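Local coordinates for transcriptional regulator (Aquifex aeolicus, PDB 2EH3), which probably binds DNA through a helix-turn-helix of the TetR/AcrR type to regulate transcription, and carries bound magnesium ions, at residues Phe94-Asp97 with Leu98-Glu102; Lys103-Asn106 with Ile107-Lys111; Arg117-Glu120 with Lys121-Lys125. All coordinates share one frame; numbering follows the deposited sequence.

Contact 1 of 3, residues Phe94-Asp97 with Leu98-Glu102; sequences FLFD and LLCSE
Leu95 and Leu99, one helical turn apart near the end of helix 88-99, lie side by side and point the same way. Both set CG anti to the backbone N (chi1 172° and 170°), which lays the branches alongside each other; Leu95 CD1 and Leu99 CD2 come to 3.4 Å, tighter than usual for two carbons. Branched, apolar leucines suit a face that also packs on the second subunit. The other side-chain contact is sulfur-aromatic: Cys100 SG sits obliquely to the Phe96 ring, 5.2 Å from its centroid, while Leu95 CG covers one face of that ring.

The backbone bonds show a widened, pi-type turn. Leu99 N donates to Phe94 O at 3.1 Å, five residues back, and Cys100 N likewise to Leu95 O at 3.1 Å and 153°. Beyond them Leu98 O accepts twice from Ser101, from N and, at 2.8 Å, from OG. A small hydroxyl suits this place: Ser101 OG is short enough to fold back on Leu98 O and also bonds Phe104 N, joining the turn to the start of the next helix.

Cys100 SG forms a disulfide with Cys100 of the second subunit, so the chemistry here is that of a covalent dimer link set among apolar side chains.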
# COMPACT_ATOMS: atom_id res chain seq x y z
N PHE A 94 10.83 1.94 -2.18
CA PHE A 94 9.79 1.96 -3.19
C PHE A 94 8.46 2.50 -2.62
O PHE A 94 7.80 3.35 -3.23
CB PHE A 94 9.63 0.51 -3.68
CG PHE A 94 8.78 0.34 -4.90
CD1 PHE A 94 9.12 0.93 -6.11
CD2 PHE A 94 7.66 -0.48 -4.85
CE1 PHE A 94 8.37 0.70 -7.26
CE2 PHE A 94 6.89 -0.72 -6.00
CZ PHE A 94 7.25 -0.12 -7.20
N LEU A 95 8.07 2.01 -1.45
CA LEU A 95 6.84 2.52 -0.85
C LEU A 95 6.96 3.94 -0.26
O LEU A 95 6.22 4.87 -0.66
CB LEU A 95 6.40 1.55 0.26
CG LEU A 95 5.24 1.97 1.16
CD1 LEU A 95 4.00 2.30 0.35
CD2 LEU A 95 4.95 0.84 2.15
N PHE A 96 7.92 4.13 0.63
CA PHE A 96 7.99 5.40 1.34
C PHE A 96 8.60 6.57 0.63
O PHE A 96 8.27 7.72 0.95
CB PHE A 96 8.64 5.17 2.69
CG PHE A 96 7.83 4.27 3.57
CD1 PHE A 96 6.56 4.67 4.00
CD2 PHE A 96 8.30 3.01 3.95
CE1 PHE A 96 5.77 3.83 4.80
CE2 PHE A 96 7.52 2.17 4.74
CZ PHE A 96 6.25 2.58 5.17
N ASP A 97 9.46 6.29 -0.35
CA ASP A 97 10.06 7.34 -1.15
C ASP A 97 9.43 7.53 -2.54
O ASP A 97 9.58 8.62 -3.14
CB ASP A 97 11.56 7.11 -1.28
CG ASP A 97 12.26 7.20 0.04
OD1 ASP A 97 12.10 8.22 0.74
OD2 ASP A 97 12.96 6.23 0.37
N LEU A 98 8.74 6.52 -3.07
CA LEU A 98 8.12 6.69 -4.37
C LEU A 98 6.60 6.78 -4.31
O LEU A 98 6.06 7.80 -4.72
CB LEU A 98 8.59 5.61 -5.37
CG LEU A 98 10.05 5.79 -5.88
CD1 LEU A 98 11.04 5.14 -4.94
CD2 LEU A 98 10.16 5.16 -7.28
N LEU A 99 5.91 5.77 -3.79
CA LEU A 99 4.45 5.88 -3.71
C LEU A 99 4.05 7.10 -2.89
O LEU A 99 3.17 7.87 -3.31
CB LEU A 99 3.84 4.62 -3.07
CG LEU A 99 2.34 4.77 -2.73
CD1 LEU A 99 1.56 5.00 -4.03
CD2 LEU A 99 1.80 3.49 -2.01
N CYS A 100 4.71 7.30 -1.76
CA CYS A 100 4.38 8.40 -0.86
C CYS A 100 4.74 9.78 -1.38
O CYS A 100 4.25 10.79 -0.88
CB CYS A 100 5.04 8.14 0.50
SG CYS A 100 4.34 6.71 1.37
N SER A 101 5.55 9.82 -2.43
CA SER A 101 5.96 11.12 -2.99
C SER A 101 4.96 11.61 -4.00
O SER A 101 4.11 10.84 -4.44
CB SER A 101 7.30 10.95 -3.71
OG SER A 101 7.08 10.36 -4.99
N GLU A 102 4.99 12.89 -4.35
CA GLU A 102 4.11 13.31 -5.43
C GLU A 102 4.91 13.14 -6.74
O GLU A 102 4.39 12.65 -7.75
CB GLU A 102 3.70 14.78 -5.29
CG GLU A 102 2.78 15.05 -4.15
CD GLU A 102 1.39 14.51 -4.37
OE1 GLU A 102 1.02 14.16 -5.52
OE2 GLU A 102 0.64 14.45 -3.37

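Contact 2 of 3, residues Lys103-Asn106 with Ile107-Lys111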
# COMPACT_ATOMS: atom_id res chain seq x y z
N LYS A 103 6.17 13.56 -6.71
CA LYS A 103 7.05 13.53 -7.88
C LYS A 103 7.34 12.15 -8.47
O LYS A 103 7.40 12.01 -9.70
CB LYS A 103 8.37 14.24 -7.55
CG LYS A 103 9.37 14.35 -8.70
CD LYS A 103 10.69 15.00 -8.27
CE LYS A 103 11.49 15.41 -9.51
NZ LYS A 103 12.81 16.04 -9.19
N PHE A 104 7.48 11.15 -7.62
CA PHE A 104 7.83 9.81 -8.10
C PHE A 104 6.70 8.79 -8.06
O PHE A 104 6.92 7.61 -8.36
CB PHE A 104 9.03 9.27 -7.29
CG PHE A 104 10.25 10.15 -7.33
CD1 PHE A 104 10.77 10.61 -8.53
CD2 PHE A 104 10.91 10.48 -6.15
CE1 PHE A 104 11.94 11.37 -8.56
CE2 PHE A 104 12.10 11.25 -6.17
CZ PHE A 104 12.60 11.68 -7.38
N ARG A 105 5.49 9.21 -7.71
CA ARG A 105 4.36 8.28 -7.65
C ARG A 105 4.15 7.50 -8.94
O ARG A 105 3.83 6.31 -8.91
CB ARG A 105 3.07 9.02 -7.30
CG ARG A 105 1.93 8.05 -6.91
CD ARG A 105 0.78 8.80 -6.24
NE ARG A 105 1.28 9.47 -5.04
CZ ARG A 105 0.59 10.36 -4.33
NH1 ARG A 105 -0.64 10.69 -4.69
NH2 ARG A 105 1.15 10.93 -3.27
N ASN A 106 4.34 8.18 -10.07
CA ASN A 106 4.14 7.53 -11.36
C ASN A 106 5.09 6.35 -11.56
O ASN A 106 4.72 5.38 -12.23
CB ASN A 106 4.33 8.54 -12.48
CG ASN A 106 5.77 9.02 -12.58
OD1 ASN A 106 6.27 9.75 -11.70
ND2 ASN A 106 6.46 8.59 -13.64
N ILE A 107 6.30 6.42 -11.02
CA ILE A 107 7.27 5.33 -11.18
C ILE A 107 6.80 4.11 -10.41
O ILE A 107 6.89 2.97 -10.91
CB ILE A 107 8.66 5.75 -10.68
CG1 ILE A 107 9.13 6.94 -11.50
CG2 ILE A 107 9.67 4.57 -10.77
CD1 ILE A 107 10.38 7.63 -10.95
N TYR A 108 6.32 4.33 -9.19
CA TYR A 108 5.82 3.26 -8.35
C TYR A 108 4.76 2.53 -9.15
O TYR A 108 4.84 1.31 -9.33
CB TYR A 108 5.17 3.83 -7.09
CG TYR A 108 4.48 2.81 -6.22
CD1 TYR A 108 5.19 2.07 -5.26
CD2 TYR A 108 3.11 2.59 -6.33
CE1 TYR A 108 4.54 1.16 -4.43
CE2 TYR A 108 2.45 1.68 -5.51
CZ TYR A 108 3.17 0.96 -4.55
OH TYR A 108 2.49 0.09 -3.73
N PHE A 109 3.79 3.26 -9.66
CA PHE A 109 2.74 2.58 -10.43
C PHE A 109 3.21 1.97 -11.74
O PHE A 109 2.68 0.91 -12.16
CB PHE A 109 1.54 3.51 -10.63
CG PHE A 109 0.72 3.68 -9.38
CD1 PHE A 109 0.12 2.57 -8.77
CD2 PHE A 109 0.58 4.93 -8.77
CE1 PHE A 109 -0.60 2.69 -7.57
CE2 PHE A 109 -0.15 5.07 -7.56
CZ PHE A 109 -0.73 3.94 -6.96
N GLU A 110 4.20 2.58 -12.39
CA GLU A 110 4.69 2.04 -13.66
C GLU A 110 5.30 0.66 -13.44
O GLU A 110 5.01 -0.28 -14.20
CB GLU A 110 5.73 3.00 -14.27
CG GLU A 110 5.09 4.17 -15.02
CD GLU A 110 6.03 5.36 -15.21
OE1 GLU A 110 7.27 5.16 -15.16
OE2 GLU A 110 5.53 6.50 -15.40
N LYS A 111 6.10 0.52 -12.40
CA LYS A 111 6.76 -0.73 -12.10
C LYS A 111 5.80 -1.81 -11.67
O LYS A 111 5.98 -2.98 -12.03
CB LYS A 111 7.82 -0.52 -11.00
CG LYS A 111 8.94 0.38 -11.44
CD LYS A 111 9.49 -0.01 -12.83
CE LYS A 111 10.76 0.78 -13.12
NZ LYS A 111 11.34 0.52 -14.47
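Asn106 and Glu110 stand one turn apart, side by side, on the first turns of helix 105-126. Asn106 ND2 donates to Glu110 OE2 at 2.9 Å and 163°, a nearly straight bond lying close to the amide plane of Asn106 but meeting OE2 from above the carboxylate plane. The two planes are 68° apart. The amide is brought there by a chi1 of 67°, which places CG between the backbone N and the carbonyl carbon. The backbone repeats the pairing, Glu110 N binding Asn106 O at 2.9 Å. A short amide and a longer acid suit this solvent-facing side, where each gives the other a polar partner.

Ile107 lies alongside Phe104, the N-cap residue. Ile107 N donates to Phe104 O at 3.0 Å, from well above the carbonyl plane, while Ile107 CD1 rests 3.9 Å from Phe104 CD1, the two side chains pointing the same way. Branched isoleucine thereby joins an aromatic cap residue in a small apolar patch.

Arg105 lends its aliphatic part to Phe109: Arg105 CG lies 3.7 Å from Phe109 CE2, and the guanidinium and ring planes are nearly perpendicular. The long chain can serve both ends, for Arg105 NH1 bonds Tyr92 OH of the second subunit.

Phe104, Ile107, Tyr108 and Phe109 pack against helix 88-99, through Leu98 and Leu99, whereas Lys111 reaches helix 46-67 in a salt bridge to Glu55.

Contact 3 of 3, residues Arg117-Glu120 with Lys121-Lys125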
# COMPACT_ATOMS: atom_id res chain seq x y z
N ARG A 117 1.65 -6.94 -15.66
CA ARG A 117 1.54 -7.38 -17.05
C ARG A 117 2.32 -8.68 -17.26
O ARG A 117 1.82 -9.60 -17.92
CB ARG A 117 2.08 -6.32 -18.03
CG ARG A 117 1.16 -5.12 -18.23
CD ARG A 117 1.60 -4.29 -19.46
NE ARG A 117 2.97 -3.77 -19.35
CZ ARG A 117 3.31 -2.66 -18.70
NH1 ARG A 117 2.37 -1.94 -18.10
NH2 ARG A 117 4.57 -2.27 -18.65
N ARG A 118 3.52 -8.76 -16.70
CA ARG A 118 4.32 -9.97 -16.87
C ARG A 118 3.71 -11.17 -16.17
O ARG A 118 3.73 -12.30 -16.69
CB ARG A 118 5.74 -9.74 -16.35
CG ARG A 118 6.47 -8.75 -17.19
CD ARG A 118 7.84 -8.48 -16.62
NE ARG A 118 8.54 -7.46 -17.40
CZ ARG A 118 9.28 -7.75 -18.48
NH1 ARG A 118 9.39 -9.00 -18.88
NH2 ARG A 118 9.89 -6.77 -19.13
N PHE A 119 3.18 -10.95 -14.97
CA PHE A 119 2.56 -12.01 -14.25
C PHE A 119 1.32 -12.49 -15.01
O PHE A 119 1.05 -13.70 -15.12
CB PHE A 119 2.19 -11.51 -12.85
CG PHE A 119 1.66 -12.57 -11.95
CD1 PHE A 119 2.16 -13.87 -11.97
CD2 PHE A 119 0.65 -12.24 -11.04
CE1 PHE A 119 1.67 -14.84 -11.11
CE2 PHE A 119 0.15 -13.20 -10.17
CZ PHE A 119 0.66 -14.50 -10.20
N GLU A 120 0.56 -11.55 -15.54
CA GLU A 120 -0.63 -11.91 -16.31
C GLU A 120 -0.28 -12.78 -17.49
O GLU A 120 -0.95 -13.80 -17.73
CB GLU A 120 -1.37 -10.69 -16.84
CG GLU A 120 -2.27 -10.12 -15.82
CD GLU A 120 -3.32 -9.22 -16.39
OE1 GLU A 120 -4.03 -8.67 -15.54
OE2 GLU A 120 -3.45 -9.04 -17.64
N LYS A 121 0.76 -12.37 -18.23
CA LYS A 121 1.20 -13.11 -19.41
C LYS A 121 1.55 -14.54 -19.02
O LYS A 121 1.21 -15.49 -19.72
CB LYS A 121 2.42 -12.44 -20.05
CG LYS A 121 2.07 -11.11 -20.74
CD LYS A 121 3.24 -10.53 -21.54
CE LYS A 121 3.04 -9.02 -21.81
NZ LYS A 121 1.67 -8.67 -22.32
N PHE A 122 2.27 -14.69 -17.92
CA PHE A 122 2.62 -16.02 -17.42
C PHE A 122 1.36 -16.84 -17.10
O PHE A 122 1.25 -18.04 -17.43
CB PHE A 122 3.53 -15.84 -16.18
CG PHE A 122 3.68 -17.08 -15.35
CD1 PHE A 122 4.66 -18.04 -15.67
CD2 PHE A 122 2.86 -17.30 -14.25
CE1 PHE A 122 4.79 -19.18 -14.89
CE2 PHE A 122 2.98 -18.45 -13.46
CZ PHE A 122 3.96 -19.39 -13.79
N LEU A 123 0.39 -16.22 -16.45
CA LEU A 123 -0.83 -16.94 -16.10
C LEU A 123 -1.75 -17.24 -17.27
O LEU A 123 -2.57 -18.14 -17.15
CB LEU A 123 -1.60 -16.17 -15.04
CG LEU A 123 -0.93 -16.12 -13.67
CD1 LEU A 123 -1.67 -15.11 -12.82
CD2 LEU A 123 -0.93 -17.50 -13.01
N GLU A 124 -1.61 -16.52 -18.38
CA GLU A 124 -2.51 -16.76 -19.53
C GLU A 124 -2.27 -18.11 -20.17
O GLU A 124 -3.17 -18.64 -20.82
CB GLU A 124 -2.35 -15.67 -20.61
CG GLU A 124 -2.94 -14.28 -20.28
CD GLU A 124 -4.48 -14.20 -20.29
OE1 GLU A 124 -5.17 -15.01 -20.94
OE2 GLU A 124 -4.97 -13.26 -19.64
N LYS A 125 -1.08 -18.68 -19.95
CA LYS A 125 -0.74 -19.95 -20.54
C LYS A 125 -1.67 -21.05 -20.07
O LYS A 125 -2.31 -21.71 -20.90
CB LYS A 125 0.72 -20.32 -20.23
CG LYS A 125 1.70 -19.27 -20.75
CD LYS A 125 3.02 -19.92 -21.19
CE LYS A 125 3.98 -18.88 -21.76
NZ LYS A 125 3.48 -18.25 -23.02
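Lys121 opens the second half of this helical stretch by bonding its N to Arg117 O at 3.0 Å. Its aliphatic CG also lies against that carbonyl, at 3.2 Å from Arg117 O, and the chain bends at its last torsion. A long, charged side chain suits this exposed side, while Arg117 turns its own charge to Asp114 in a salt bridge.

Phe122 continues the regular pattern, its N bonded to Arg118 O at 3.1 Å. Its side chain crosses that of Phe119 at a slant, Phe122 CD2 4.2 Å from Phe119 CE1, and Phe119 O lies at the edge of the Phe122 ring, near its plane.

Leu123 carries the main side-chain contact. Its CD1 sits over one face of the Phe119 ring in a CH-pi contact, 3.7 Å from the centroid and 16° off the normal. Phe119 holds CG anti to N, chi1 -174°, which brings the ring under this methyl, and its carbonyl accepts Leu123 N at 2.9 Å. Both types suit a buried place: the flat aromatic ring offers a broad face, and the branched leucine can present CD1 to it. Replacing Phe119 by an alanine would probably leave Leu123 CD1 without the ring face it rests on and open a gap beside Phe122.

Glu124 makes a weak backbone bond to Glu120 O, its CG resting on the same oxygen. Glu120 directs its carboxylate to Ser135.

The buried side packs on three helices: Phe119 meets Ile138 of helix 131-152, Leu77 of helix 73-86 and Phe65 of helix 46-67, while Phe122 and Leu123 lie on Pro73.

In the fold
The three contacts follow one another along the chain, all within the C-terminal, tetracycline-repressor-like part of the protein. Contact 1 lies at the C-terminal part of helix 88-99 and the turn after it; contacts 2 and 3 occupy the start and the later part of helix 105-126. Contacts 1 and 2 have centres 8 Å apart and touch directly, Leu98 packing on Ile107 and Leu99 on Tyr108, and both meet the second subunit. Contact 3 lies about 21 Å from contact 2 and 26 Å from contact 1, centre to centre, and touches neither. One end of helix 105-126 thus serves the dimer interface, while the other joins the bundle near the magnesium-binding helix 73-86, Phe122 lying about 8 Å from Glu75 between side chains.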